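Local coordinates for avidin-related protein 2 (Gallus gallus, PDB 1WBI) that binds biotin inside an eight-stranded antiparallel beta barrel and assembles as a tetramer, as a member of the avidin family, at residues R5-T10 with G82-D87; W98-A103 with A113-N118. All coordinates share one frame; numbering follows the deposited sequence. Where two conformers were deposited one is given.

The two interactions lie on opposite sides of the chain's centre, their own centres about 24 Å apart, yet both reach one barrel sheet, in which strands 77-86 and 92-101 are neighbours. Interaction 1 pins the loop before the first strand to the end of strand 77-86. It is small, buried at the sulphurs and exposed toward Lys6, and covalent and apolar in character. Interaction 2 pairs strands 92-101 and 114-123 and is buried nearly throughout: regular backbone hydrogen bonding joins the strands, and side chains on one face reach biotin and Trp111 of the third subunit, while those on the other pack against the second and third subunits. Both also touch the second subunit.

Interaction 1 (R5-T10 with G82-D87); sequences RKCSLT and GQCFVD
A disulfide between Cys7 and Cys84 is the centre of this contact, with the two SG atoms 2.1 Å apart and a chi3 of -78°, a left-handed bridge close to the relaxed right-angle twist. The sulphurs arrive by different torsions. In Cys7 the SG stands anti to the carbonyl carbon (chi1 -69°), whereas in Cys84 it is anti to the backbone N (chi1 -174°), and each CB is directed toward the other segment. Val86, two residues further along the strand and on the same side of it, lays CG2 against Cys7 SG at 3.3 Å, a tight apolar approach. The same methyl lies 3.9 Å from CB of Lys6, so one branch of the valine serves two residues of the loop. Beyond CB the lysine chain bends and leads away, ending at the carbonyl of Gly90.

The cysteine is presented by a type II turn from Arg5 to Ser8, closed by a hydrogen bond from Ser8 N to Arg5 O of 3.2 Å. Cys7 occupies its third position with a positive phi. Further out, Glu92 accepts from Cys7 N, and Gln56 binds both Cys7 O and Leu9 N, so side chains of the barrel fix the backbone of the loop. On the strand side, Gln62 accepts from Val86 N, while Gln83, pointing away from the loop, bonds to Arg101 and Val104 of the second subunit. Segment 5-10 has no regular strand structure and makes no hydrogen bonds to segment 82-87, so it is not an added strand of the sheet. The covalent S-S bond instead fixes the N-terminal loop of the avidin barrel to the end of strand 77-86, and its reduction would probably leave mainly the packing of Val86 between the two segments.

Interaction 2 (W98-A103 with A113-N118); sequences WLQRLA and ATRVGN. With BTN (biotin), chain I.
Trp98 wedges CG between its own N and C (chi1 56°), the tightest of the staggered choices, and chi2 of -104° turns the indole flat over the neighbouring strand. Gln100 has CG anti to the backbone N and an extended chain; Arg115, extended from CG to NE, runs in step beside it. Gly117 CA sits 3.8 Å from the centroid of the six-membered ring in a CH-pi contact. A CB here would clash, 2.4 Å from Trp98 CZ2, so its absence lets the indole lie over the strand. Biotin C6 lies over the opposite face, 3.3 Å from Trp98 CE2. At the indole edge NE1 makes a weak hydrogen bond to Asn118 O. An alanine in place of Trp98 would remove this ring and would probably weaken the grip on the bicyclic head of biotin.

Strands 92-101 and 114-123 are the last two antiparallel strands of the avidin barrel, with hydrogen-bonded pairs Trp98-Gly117 and Gln100-Arg115; Leu102 N continues the pattern to Ala113 O at 2.8 Å, nearly straight. Arg115 NH1 donates to Gln100 OE1 at 2.8 Å; the oxygen lies in the guanidinium plane, but the donor stands above the amide plane, 56° out of it. Asp42 forms a salt bridge with Arg115 NH2. Gln100 NE2 gives a weak hydrogen bond to biotin carboxylate O12.

On the other face Leu99 CD2 meets Val116 CG2 at 3.8 Å, and both pack against other subunits. Ala113 CB rests 3.4 Å from Arg101 CZ, over the guanidinium face; a water joins Arg101 NH1 to Thr114 OG1, and Asp110 forms a salt bridge with NH1.

Interaction 1 (R5-T10 with G82-D87)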
ATOM      1  N   ARG A   5      26.377 -10.685 -13.713  1.00 21.12           N
ATOM      2  CA  ARG A   5      26.489  -9.876 -12.508  1.00 19.32           C
ATOM      3  C   ARG A   5      25.462 -10.295 -11.474  1.00 17.78           C
ATOM      4  O   ARG A   5      24.336 -10.663 -11.818  1.00 16.79           O
ATOM      5  CB  ARG A   5      26.187  -8.393 -12.811  1.00 19.94           C
ATOM      6  CG  ARG A   5      27.347  -7.544 -13.179  1.00 22.45           C
ATOM      7  CD  ARG A   5      26.904  -6.182 -13.577  1.00 20.39           C
ATOM      8  NE  ARG A   5      26.329  -5.397 -12.475  1.00 21.21           N
ATOM      9  CZ  ARG A   5      26.777  -4.212 -12.062  1.00 19.26           C
ATOM     10  NH1 ARG A   5      27.855  -3.650 -12.605  1.00 19.04           N
ATOM     11  NH2 ARG A   5      26.171  -3.602 -11.052  1.00 18.84           N
ATOM     12  N   LYS A   6      25.815 -10.161 -10.209  1.00 14.19           N
ATOM     13  CA  LYS A   6      24.821 -10.250  -9.130  1.00 14.64           C
ATOM     14  C   LYS A   6      23.747  -9.190  -9.356  1.00 14.61           C
ATOM     15  O   LYS A   6      24.038  -8.073  -9.770  1.00 13.92           O
ATOM     16  CB  LYS A   6      25.490 -10.050  -7.767  1.00 15.28           C
ATOM     17  CG  LYS A   6      26.454 -11.144  -7.363  1.00 14.30           C
ATOM     18  CD  LYS A   6      25.818 -12.513  -7.168  1.00 14.82           C
ATOM     19  CE  LYS A   6      26.852 -13.527  -6.696  1.00 17.67           C
ATOM     20  NZ  LYS A   6      26.137 -14.770  -6.250  1.00 15.37           N
ATOM     21  N   CYS A   7      22.511  -9.538  -9.059  1.00 13.98           N
ATOM     22  CA  CYS A   7      21.358  -8.643  -9.221  1.00 13.83           C
ATOM     23  C   CYS A   7      21.060  -8.230 -10.668  1.00 14.21           C
ATOM     24  O   CYS A   7      20.308  -7.262 -10.913  1.00 14.85           O
ATOM     25  CB  CYS A   7      21.442  -7.434  -8.275  1.00 14.59           C
ATOM     26  SG  CYS A   7      21.238  -7.871  -6.594  1.00 17.61           S
ATOM     27  N   SER A   8      21.582  -8.975 -11.642  1.00 13.00           N
ATOM     28  CA  SER A   8      20.930  -9.012 -12.973  1.00 14.39           C
ATOM     29  C   SER A   8      19.711  -9.874 -12.790  1.00 14.99           C
ATOM     30  O   SER A   8      19.791 -10.968 -12.237  1.00 16.25           O
ATOM     31  CB  SER A   8      21.818  -9.632 -14.047  1.00 14.78           C
ATOM     32  OG  SER A   8      21.112  -9.724 -15.273  1.00 16.68           O
ATOM     33  N   LEU A   9      18.548  -9.384 -13.170  1.00 14.06           N
ATOM     34  CA  LEU A   9      17.330 -10.133 -12.894  1.00 14.59           C
ATOM     35  C   LEU A   9      17.182 -11.357 -13.808  1.00 14.37           C
ATOM     36  O   LEU A   9      16.416 -12.252 -13.464  1.00 13.78           O
ATOM     37  CB  LEU A   9      16.119  -9.229 -13.024  0.50 15.08           C
ATOM     38  CG  LEU A   9      16.119  -8.174 -11.920  0.50 16.32           C
ATOM     39  CD1 LEU A   9      14.975  -7.267 -12.140  0.50 17.70           C
ATOM     40  CD2 LEU A   9      16.070  -8.854 -10.539  0.50 16.57           C
ATOM     41  N   THR A  10      17.921 -11.392 -14.911  1.00 14.23           N
ATOM     42  CA  THR A  10      18.003 -12.585 -15.760  1.00 14.66           C
ATOM     43  C   THR A  10      18.156 -13.828 -14.912  1.00 14.78           C
ATOM     44  O   THR A  10      19.067 -13.937 -14.076  1.00 15.17           O
ATOM     45  CB  THR A  10      19.193 -12.489 -16.747  1.00 15.41           C
ATOM     46  OG1 THR A  10      19.036 -11.329 -17.560  1.00 15.60           O
ATOM     47  CG2 THR A  10      19.275 -13.742 -17.656  1.00 16.20           C
ATOM     48  N   GLY A  82      10.837  -3.224  -6.133  1.00  9.03           N
ATOM     49  CA  GLY A  82      11.702  -3.620  -5.068  1.00  9.48           C
ATOM     50  C   GLY A  82      13.149  -3.333  -5.313  1.00  8.82           C
ATOM     51  O   GLY A  82      13.489  -2.511  -6.180  1.00  9.38           O
ATOM     52  N   GLN A  83      13.982  -3.877  -4.430  1.00  8.74           N
ATOM     53  CA  GLN A  83      15.430  -3.763  -4.522  1.00  8.76           C
ATOM     54  C   GLN A  83      16.053  -5.131  -4.371  1.00  9.43           C
ATOM     55  O   GLN A  83      15.611  -5.953  -3.572  1.00  9.86           O
ATOM     56  CB  GLN A  83      15.933  -2.754  -3.464  1.00  9.94           C
ATOM     57  CG  GLN A  83      17.422  -2.365  -3.605  1.00  9.17           C
ATOM     58  CD  GLN A  83      17.840  -1.256  -2.654  1.00 10.01           C
ATOM     59  OE1 GLN A  83      17.041  -0.731  -1.882  1.00 10.27           O
ATOM     60  NE2 GLN A  83      19.132  -0.919  -2.667  1.00 10.18           N
ATOM     61  N   CYS A  84      17.100  -5.329  -5.148  1.00  9.51           N
ATOM     62  CA  CYS A  84      17.919  -6.531  -5.095  1.00 10.50           C
ATOM     63  C   CYS A  84      19.119  -6.275  -4.200  1.00 11.05           C
ATOM     64  O   CYS A  84      19.840  -5.296  -4.433  1.00 11.70           O
ATOM     65  CB  CYS A  84      18.392  -6.917  -6.490  1.00 10.67           C
ATOM     66  SG  CYS A  84      19.274  -8.530  -6.510  1.00 12.99           S
ATOM     67  N   PHE A  85      19.233  -7.038  -3.124  1.00 10.27           N
ATOM     68  CA  PHE A  85      20.340  -6.969  -2.194  1.00 10.72           C
ATOM     69  C   PHE A  85      21.285  -8.138  -2.362  1.00 11.90           C
ATOM     70  O   PHE A  85      20.849  -9.226  -2.745  1.00 10.90           O
ATOM     71  CB  PHE A  85      19.806  -6.893  -0.787  1.00 10.35           C
ATOM     72  CG  PHE A  85      19.000  -5.658  -0.504  1.00 11.03           C
ATOM     73  CD1 PHE A  85      19.623  -4.444  -0.187  1.00 11.91           C
ATOM     74  CD2 PHE A  85      17.627  -5.701  -0.533  1.00 12.20           C
ATOM     75  CE1 PHE A  85      18.873  -3.319   0.091  1.00 11.92           C
ATOM     76  CE2 PHE A  85      16.857  -4.607  -0.234  1.00 10.94           C
ATOM     77  CZ  PHE A  85      17.470  -3.383   0.065  1.00 11.50           C
ATOM     78  N   VAL A  86      22.553  -7.906  -2.060  1.00 12.17           N
ATOM     79  CA  VAL A  86      23.576  -8.961  -2.164  1.00 12.60           C
ATOM     80  C   VAL A  86      24.341  -8.978  -0.847  1.00 13.11           C
ATOM     81  O   VAL A  86      24.923  -7.968  -0.486  1.00 12.33           O
ATOM     82  CB  VAL A  86      24.563  -8.699  -3.306  1.00 13.38           C
ATOM     83  CG1 VAL A  86      25.507  -9.892  -3.455  1.00 14.44           C
ATOM     84  CG2 VAL A  86      23.854  -8.454  -4.608  1.00 13.88           C
ATOM     85  N   ASP A  87      24.341 -10.096  -0.121  1.00 14.64           N
ATOM     86  CA  ASP A  87      25.107 -10.182   1.102  1.00 14.79           C
ATOM     87  C   ASP A  87      26.586 -10.518   0.796  1.00 15.24           C
ATOM     88  O   ASP A  87      26.957 -10.740  -0.346  1.00 14.15           O
ATOM     89  CB  ASP A  87      24.411 -11.106   2.149  1.00 15.33           C
ATOM     90  CG  ASP A  87      24.529 -12.566   1.863  1.00 18.53           C
ATOM     91  OD1 ASP A  87      25.396 -12.991   1.060  1.00 17.48           O
ATOM     92  OD2 ASP A  87      23.763 -13.328   2.533  1.00 22.77           O
TER

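Interaction 2 (W98-A103 with A113-N118)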
ATOM      1  N   TRP A  98       4.014  -5.264  -3.717  1.00  9.37           N
ATOM      2  CA  TRP A  98       3.170  -5.404  -4.883  1.00  8.03           C
ATOM      3  C   TRP A  98       1.806  -4.828  -4.668  1.00  7.37           C
ATOM      4  O   TRP A  98       1.318  -4.700  -3.523  1.00  7.83           O
ATOM      5  CB  TRP A  98       3.081  -6.887  -5.367  1.00  8.81           C
ATOM      6  CG  TRP A  98       2.610  -7.905  -4.362  1.00  9.05           C
ATOM      7  CD1 TRP A  98       3.401  -8.797  -3.703  1.00  9.74           C
ATOM      8  CD2 TRP A  98       1.270  -8.154  -3.929  1.00  9.41           C
ATOM      9  NE1 TRP A  98       2.631  -9.580  -2.866  1.00  9.13           N
ATOM     10  CE2 TRP A  98       1.315  -9.218  -3.013  1.00  8.67           C
ATOM     11  CE3 TRP A  98       0.023  -7.635  -4.293  1.00 10.12           C
ATOM     12  CZ2 TRP A  98       0.144  -9.712  -2.371  1.00  8.95           C
ATOM     13  CZ3 TRP A  98      -1.110  -8.129  -3.694  1.00  9.87           C
ATOM     14  CH2 TRP A  98      -1.048  -9.175  -2.734  1.00  9.46           C
ATOM     15  N   LEU A  99       1.186  -4.518  -5.805  1.00  7.67           N
ATOM     16  CA  LEU A  99      -0.231  -4.143  -5.881  1.00  6.85           C
ATOM     17  C   LEU A  99      -0.885  -5.071  -6.935  1.00  8.40           C
ATOM     18  O   LEU A  99      -0.308  -5.288  -8.022  1.00  9.13           O
ATOM     19  CB  LEU A  99      -0.412  -2.686  -6.331  1.00  8.76           C
ATOM     20  CG  LEU A  99       0.194  -1.604  -5.444  1.00  9.07           C
ATOM     21  CD1 LEU A  99       0.092  -0.250  -6.166  1.00 11.32           C
ATOM     22  CD2 LEU A  99      -0.488  -1.520  -4.167  1.00 10.63           C
ATOM     23  N   GLN A 100      -2.040  -5.623  -6.578  1.00  9.48           N
ATOM     24  CA  GLN A 100      -2.825  -6.432  -7.507  1.00  9.31           C
ATOM     25  C   GLN A 100      -4.115  -5.673  -7.752  1.00  8.95           C
ATOM     26  O   GLN A 100      -4.864  -5.393  -6.835  1.00 10.38           O
ATOM     27  CB  GLN A 100      -3.131  -7.827  -6.971  1.00  9.10           C
ATOM     28  CG  GLN A 100      -3.968  -8.597  -7.981  1.00 10.23           C
ATOM     29  CD  GLN A 100      -4.401  -9.958  -7.514  1.00 11.35           C
ATOM     30  OE1 GLN A 100      -4.169 -10.314  -6.373  1.00 13.45           O
ATOM     31  NE2 GLN A 100      -5.113 -10.696  -8.384  1.00 12.17           N
ATOM     32  N   ARG A 101      -4.362  -5.333  -9.016  1.00  9.74           N
ATOM     33  CA  ARG A 101      -5.580  -4.708  -9.459  1.00  9.90           C
ATOM     34  C   ARG A 101      -6.617  -5.702  -9.948  1.00 11.36           C
ATOM     35  O   ARG A 101      -6.355  -6.476 -10.869  1.00 12.02           O
ATOM     36  CB  ARG A 101      -5.295  -3.702 -10.587  1.00 10.51           C
ATOM     37  CG  ARG A 101      -6.560  -3.081 -11.200  1.00 10.25           C
ATOM     38  CD  ARG A 101      -7.184  -2.098 -10.289  1.00 10.40           C
ATOM     39  NE  ARG A 101      -8.521  -1.727 -10.654  1.00 11.01           N
ATOM     40  CZ  ARG A 101      -9.094  -0.561 -10.411  1.00 11.26           C
ATOM     41  NH1 ARG A 101      -8.411   0.418  -9.838  1.00 11.66           N
ATOM     42  NH2 ARG A 101     -10.358  -0.368 -10.726  1.00 11.34           N
ATOM     43  N   LEU A 102      -7.797  -5.644  -9.353  1.00 11.61           N
ATOM     44  CA  LEU A 102      -8.950  -6.412  -9.827  1.00 13.56           C
ATOM     45  C   LEU A 102      -9.787  -5.535 -10.758  1.00 13.82           C
ATOM     46  O   LEU A 102      -9.824  -4.300 -10.646  1.00 12.32           O
ATOM     47  CB  LEU A 102      -9.825  -6.872  -8.666  0.50 14.02           C
ATOM     48  CG  LEU A 102      -9.145  -7.826  -7.682  0.50 17.75           C
ATOM     49  CD1 LEU A 102     -10.012  -8.030  -6.450  0.50 18.25           C
ATOM     50  CD2 LEU A 102      -8.873  -9.140  -8.364  0.50 20.83           C
ATOM     51  N   ALA A 103     -10.457  -6.161 -11.724  1.00 13.69           N
ATOM     52  CA  ALA A 103     -11.359  -5.453 -12.618  1.00 14.74           C
ATOM     53  C   ALA A 103     -12.730  -5.309 -11.979  1.00 16.38           C
ATOM     54  O   ALA A 103     -13.290  -6.301 -11.471  1.00 17.58           O
ATOM     55  CB  ALA A 103     -11.471  -6.189 -13.940  1.00 15.71           C
ATOM     56  N   ALA A 113     -10.755  -2.203  -5.418  1.00 10.67           N
ATOM     57  CA  ALA A 113     -10.081  -2.977  -6.465  1.00 11.28           C
ATOM     58  C   ALA A 113      -8.607  -3.218  -6.311  1.00 11.57           C
ATOM     59  O   ALA A 113      -8.052  -3.902  -7.159  1.00 12.24           O
ATOM     60  CB  ALA A 113     -10.384  -2.348  -7.813  1.00 12.25           C
ATOM     61  N   THR A 114      -7.936  -2.667  -5.297  1.00 10.19           N
ATOM     62  CA  THR A 114      -6.474  -2.815  -5.219  1.00 10.00           C
ATOM     63  C   THR A 114      -5.993  -3.465  -3.932  1.00 11.05           C
ATOM     64  O   THR A 114      -6.098  -2.895  -2.863  1.00 12.14           O
ATOM     65  CB  THR A 114      -5.754  -1.463  -5.446  1.00  9.51           C
ATOM     66  OG1 THR A 114      -6.252  -0.855  -6.656  1.00 10.90           O
ATOM     67  CG2 THR A 114      -4.280  -1.698  -5.585  1.00 10.59           C
ATOM     68  N   ARG A 115      -5.461  -4.680  -4.062  1.00 10.45           N
ATOM     69  CA  ARG A 115      -4.800  -5.346  -2.977  1.00 11.81           C
ATOM     70  C   ARG A 115      -3.334  -4.969  -2.917  1.00 10.29           C
ATOM     71  O   ARG A 115      -2.706  -4.695  -3.949  1.00  9.58           O
ATOM     72  CB  ARG A 115      -4.788  -6.861  -3.212  1.00 13.52           C
ATOM     73  CG  ARG A 115      -6.033  -7.595  -3.093  1.00 19.41           C
ATOM     74  CD  ARG A 115      -5.680  -9.121  -3.111  1.00 18.88           C
ATOM     75  NE  ARG A 115      -6.949  -9.746  -3.141  1.00 23.54           N
ATOM     76  CZ  ARG A 115      -7.425 -10.504  -4.110  1.00 21.25           C
ATOM     77  NH1 ARG A 115      -6.682 -10.837  -5.160  1.00 20.69           N
ATOM     78  NH2 ARG A 115      -8.651 -10.950  -3.975  1.00 24.38           N
ATOM     79  N   VAL A 116      -2.755  -4.993  -1.717  1.00  9.55           N
ATOM     80  CA  VAL A 116      -1.344  -4.675  -1.461  1.00  9.49           C
ATOM     81  C   VAL A 116      -0.682  -5.839  -0.710  1.00  8.75           C
ATOM     82  O   VAL A 116      -1.312  -6.459   0.148  1.00  9.79           O
ATOM     83  CB  VAL A 116      -1.173  -3.329  -0.701  1.00  9.84           C
ATOM     84  CG1 VAL A 116      -1.748  -3.429   0.746  1.00 10.74           C
ATOM     85  CG2 VAL A 116       0.261  -2.881  -0.697  1.00 11.94           C
ATOM     86  N   GLY A 117       0.574  -6.109  -0.976  1.00  9.21           N
ATOM     87  CA  GLY A 117       1.344  -7.066  -0.187  1.00  9.51           C
ATOM     88  C   GLY A 117       2.820  -7.017  -0.513  1.00 10.13           C
ATOM     89  O   GLY A 117       3.349  -6.017  -1.033  1.00  9.17           O
ATOM     90  N   ASN A 118       3.510  -8.062  -0.137  1.00  9.92           N
ATOM     91  CA  ASN A 118       4.953  -8.144  -0.198  1.00 10.37           C
ATOM     92  C   ASN A 118       5.382  -9.508  -0.676  1.00 10.96           C
ATOM     93  O   ASN A 118       4.650 -10.501  -0.551  1.00 11.95           O
ATOM     94  CB  ASN A 118       5.539  -7.886   1.195  1.00 10.66           C
ATOM     95  CG  ASN A 118       4.925  -8.769   2.268  1.00 13.78           C
ATOM     96  OD1 ASN A 118       3.884  -8.463   2.839  1.00 22.62           O
ATOM     97  ND2 ASN A 118       5.589  -9.862   2.547  1.00 23.29           N
TER
HETATM   98  C11 BTN I1001      -5.353 -13.596 -10.045  1.00 14.36           C
HETATM   99  O11 BTN I1001      -6.340 -13.398 -10.818  1.00 15.64           O
HETATM  100  O12 BTN I1001      -5.577 -13.881  -8.835  1.00 14.66           O
HETATM  101  C10 BTN I1001      -3.990 -13.465 -10.639  1.00 13.71           C
HETATM  102  C9  BTN I1001      -2.880 -13.979  -9.755  1.00 11.81           C
HETATM  103  C8  BTN I1001      -2.470 -12.975  -8.656  1.00 10.41           C
HETATM  104  C7  BTN I1001      -1.276 -13.531  -7.868  1.00 11.59           C
HETATM  105  C2  BTN I1001      -0.675 -12.573  -6.793  1.00  9.92           C
HETATM  106  S1  BTN I1001       0.297 -11.280  -7.445  1.00 10.03           S
HETATM  107  C6  BTN I1001       0.847 -10.875  -5.777  1.00 10.80           C
HETATM  108  C5  BTN I1001       1.053 -12.208  -5.074  1.00  8.38           C
HETATM  109  N1  BTN I1001       2.385 -12.691  -5.274  1.00  9.89           N
HETATM  110  C3  BTN I1001       2.340 -13.836  -5.958  1.00  9.37           C
HETATM  111  O3  BTN I1001       3.440 -14.521  -6.280  1.00 10.29           O
HETATM  112  N2  BTN I1001       1.140 -14.165  -6.306  1.00  9.97           N
HETATM  113  C4  BTN I1001       0.175 -13.267  -5.739  1.00 10.22           C
HETATM  114  O   HOH W   1      -5.591   0.665  -8.857  1.00 12.31           O